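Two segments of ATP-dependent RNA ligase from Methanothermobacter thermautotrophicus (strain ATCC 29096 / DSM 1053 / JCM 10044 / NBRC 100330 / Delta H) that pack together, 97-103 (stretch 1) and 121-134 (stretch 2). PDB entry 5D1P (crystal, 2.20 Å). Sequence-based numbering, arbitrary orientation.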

# COMPACT_ATOMS: atom_id res chain seq x y z
N GLY A 97 6.30 22.77 -0.03
CA GLY A 97 7.68 23.01 0.36
C GLY A 97 8.06 22.28 1.64
O GLY A 97 7.64 21.14 1.84
N TYR A 98 8.85 22.90 2.51
CA TYR A 98 8.97 22.35 3.86
C TYR A 98 8.66 23.38 4.94
O TYR A 98 9.00 24.57 4.84
CB TYR A 98 10.34 21.72 4.10
CG TYR A 98 11.51 22.65 4.09
CD1 TYR A 98 12.07 23.09 2.89
CD2 TYR A 98 12.10 23.08 5.28
CE1 TYR A 98 13.16 23.94 2.86
CE2 TYR A 98 13.20 23.93 5.27
CZ TYR A 98 13.72 24.36 4.05
OH TYR A 98 14.80 25.20 4.02
N ASN A 99 7.98 22.86 5.95
CA ASN A 99 7.55 23.55 7.15
C ASN A 99 8.71 24.13 7.97
O ASN A 99 9.66 23.41 8.28
CB ASN A 99 6.72 22.57 8.00
CG ASN A 99 6.05 23.23 9.17
OD1 ASN A 99 6.70 23.61 10.15
ND2 ASN A 99 4.73 23.36 9.10
N VAL A 100 8.64 25.42 8.29
CA VAL A 100 9.69 26.11 9.03
C VAL A 100 9.11 26.97 10.15
O VAL A 100 8.14 27.69 9.95
CB VAL A 100 10.54 27.03 8.11
CG1 VAL A 100 11.57 27.78 8.91
CG2 VAL A 100 11.21 26.23 7.04
N ARG A 101 9.69 26.87 11.33
CA ARG A 101 9.30 27.76 12.41
C ARG A 101 10.47 28.70 12.67
O ARG A 101 11.60 28.25 12.85
CB ARG A 101 8.93 27.00 13.68
CG ARG A 101 7.57 26.32 13.64
CD ARG A 101 7.46 25.29 14.78
NE ARG A 101 8.37 24.16 14.58
CZ ARG A 101 8.88 23.41 15.56
NH1 ARG A 101 9.70 22.39 15.27
NH2 ARG A 101 8.57 23.66 16.83
N ILE A 102 10.21 30.00 12.66
CA ILE A 102 11.26 30.97 12.93
C ILE A 102 10.94 31.67 14.23
O ILE A 102 9.86 32.27 14.38
CB ILE A 102 11.39 31.99 11.81
CG1 ILE A 102 11.45 31.28 10.47
CG2 ILE A 102 12.61 32.88 12.05
CD1 ILE A 102 11.28 32.20 9.28
N ALA A 103 11.86 31.58 15.18
CA ALA A 103 11.67 32.22 16.47
C ALA A 103 12.88 33.09 16.83
O ALA A 103 14.00 32.80 16.41
CB ALA A 103 11.42 31.19 17.53
N PRO A 121 21.06 24.45 9.22
CA PRO A 121 22.01 25.54 8.92
C PRO A 121 21.63 26.23 7.62
O PRO A 121 21.70 27.45 7.56
CB PRO A 121 23.36 24.82 8.81
CG PRO A 121 23.01 23.39 8.46
CD PRO A 121 21.69 23.12 9.14
N PHE A 122 21.19 25.47 6.61
CA PHE A 122 20.75 26.07 5.35
C PHE A 122 19.54 26.99 5.55
O PHE A 122 19.50 28.12 5.05
CB PHE A 122 20.44 24.98 4.33
CG PHE A 122 19.75 25.48 3.09
CD1 PHE A 122 20.47 26.10 2.08
CD2 PHE A 122 18.38 25.32 2.92
CE1 PHE A 122 19.84 26.56 0.93
CE2 PHE A 122 17.75 25.77 1.78
CZ PHE A 122 18.48 26.40 0.78
N THR A 123 18.55 26.51 6.30
CA THR A 123 17.29 27.24 6.42
C THR A 123 17.41 28.50 7.27
O THR A 123 16.82 29.52 6.94
CB THR A 123 16.18 26.35 7.02
OG1 THR A 123 16.15 25.10 6.33
CG2 THR A 123 14.82 27.03 6.90
N THR A 124 18.17 28.43 8.36
CA THR A 124 18.30 29.62 9.20
C THR A 124 19.01 30.72 8.43
O THR A 124 18.67 31.90 8.55
CB THR A 124 19.05 29.33 10.50
OG1 THR A 124 20.42 29.00 10.22
CG2 THR A 124 18.41 28.16 11.21
N ARG A 125 19.97 30.33 7.59
CA ARG A 125 20.67 31.32 6.80
C ARG A 125 19.78 31.92 5.70
O ARG A 125 19.72 33.15 5.55
CB ARG A 125 21.93 30.75 6.16
CG ARG A 125 22.66 31.82 5.37
CD ARG A 125 24.09 31.47 5.03
NE ARG A 125 24.76 32.62 4.41
CZ ARG A 125 25.44 33.54 5.09
NH1 ARG A 125 25.57 33.46 6.40
NH2 ARG A 125 26.01 34.55 4.44
N LYS A 126 19.06 31.09 4.96
CA LYS A 126 18.19 31.63 3.91
C LYS A 126 17.03 32.43 4.51
O LYS A 126 16.54 33.38 3.90
CB LYS A 126 17.66 30.51 3.02
CG LYS A 126 18.71 29.57 2.45
CD LYS A 126 19.70 30.28 1.53
CE LYS A 126 18.99 30.96 0.39
NZ LYS A 126 19.95 31.74 -0.46
N ALA A 127 16.59 32.06 5.71
CA ALA A 127 15.54 32.81 6.40
C ALA A 127 15.93 34.27 6.59
O ALA A 127 15.18 35.19 6.25
CB ALA A 127 15.24 32.17 7.74
N GLN A 128 17.12 34.48 7.13
CA GLN A 128 17.57 35.83 7.41
C GLN A 128 17.94 36.56 6.13
O GLN A 128 17.77 37.77 6.03
CB GLN A 128 18.76 35.81 8.38
CG GLN A 128 18.39 35.22 9.73
CD GLN A 128 19.54 34.48 10.38
OE1 GLN A 128 20.26 33.73 9.71
NE2 GLN A 128 19.72 34.67 11.68
N GLU A 129 18.45 35.82 5.14
CA GLU A 129 18.78 36.41 3.85
C GLU A 129 17.53 36.87 3.14
O GLU A 129 17.53 37.87 2.44
CB GLU A 129 19.55 35.43 2.98
CG GLU A 129 20.98 35.21 3.41
CD GLU A 129 21.77 34.38 2.42
OE1 GLU A 129 21.18 33.85 1.45
OE2 GLU A 129 23.00 34.25 2.62
N LEU A 130 16.45 36.12 3.31
CA LEU A 130 15.27 36.33 2.48
C LEU A 130 14.23 37.19 3.17
O LEU A 130 13.41 37.82 2.51
CB LEU A 130 14.65 34.99 2.11
CG LEU A 130 15.41 34.11 1.12
CD1 LEU A 130 14.69 32.79 0.96
CD2 LEU A 130 15.53 34.82 -0.21
N LEU A 131 14.25 37.19 4.49
CA LEU A 131 13.23 37.88 5.26
C LEU A 131 13.88 38.99 6.07
O LEU A 131 14.98 38.83 6.59
CB LEU A 131 12.51 36.90 6.20
CG LEU A 131 11.77 35.72 5.55
CD1 LEU A 131 11.40 34.65 6.59
CD2 LEU A 131 10.53 36.19 4.80
N ASP A 132 13.19 40.13 6.18
CA ASP A 132 13.66 41.21 7.03
C ASP A 132 12.90 41.15 8.35
O ASP A 132 11.79 41.67 8.45
CB ASP A 132 13.47 42.57 6.35
CG ASP A 132 14.38 43.65 6.93
OD1 ASP A 132 14.66 43.62 8.16
OD2 ASP A 132 14.82 44.53 6.16
N LEU A 133 13.52 40.54 9.36
CA LEU A 133 12.83 40.08 10.55
C LEU A 133 13.07 40.93 11.78
O LEU A 133 12.36 40.79 12.79
CB LEU A 133 13.27 38.63 10.87
CG LEU A 133 13.09 37.58 9.75
CD1 LEU A 133 14.07 36.42 9.90
CD2 LEU A 133 11.66 37.07 9.72
N SER A 134 14.07 41.80 11.71
CA SER A 134 14.58 42.47 12.90
C SER A 134 13.52 43.31 13.61
O SER A 134 13.34 43.19 14.82
CB SER A 134 15.77 43.35 12.55
OG SER A 134 15.34 44.52 11.87

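I102 is the apolar centre of the contact, where a strand (stretch 1) lies against one side of a helix and the segment that follows it. Its side chain, in the m, t rotamer, meets three partners from stretch 2. CD1 of I102 sits 3.6 Å from CD1 of L131 and 4.2 Å from CB of A127, while CG2 of I102 lies 4.4 Å from CD1 of L133. A127 belongs to the helix; L131 is the first residue to leave helical phi/psi, so the apolar patch runs past the last helical turn. The CA atoms of I102 and A127 are 8.0 Å apart. L131 is still tied to the helix through its backbone, its N donating to O of A127 at 2.8 Å.

Two residues back along the strand, V100 points the same way, as strand alternation requires; N99 and R101, between the contacting residues, do not reach the helix. CG2 of V100 packs 3.7 Å from CG2 of T123, one helical turn before A127. The strand and helix directions differ by 66°, so the contact follows an oblique crossing, with an axis separation of 10.2 Å at closest approach.

T123 also begins the polar edge. Its OG1 forms a hydrogen bond with OH of Y98 at 2.7 Å, the one hydrogen bond between the stretches; either hydroxyl could be the donor. CG2 of T123 also lies 3.4 Å from OH of Y98. The CA-to-CB bond of Y98 points toward the helix, and OG1 of T123 lies near the ring plane, at its edge. The same tyrosine OH is 3.7 Å from CE2 of F122, approaching the edge of that ring as well. F122 starts sideways from its CA, but the end of its side chain comes nearer the strand.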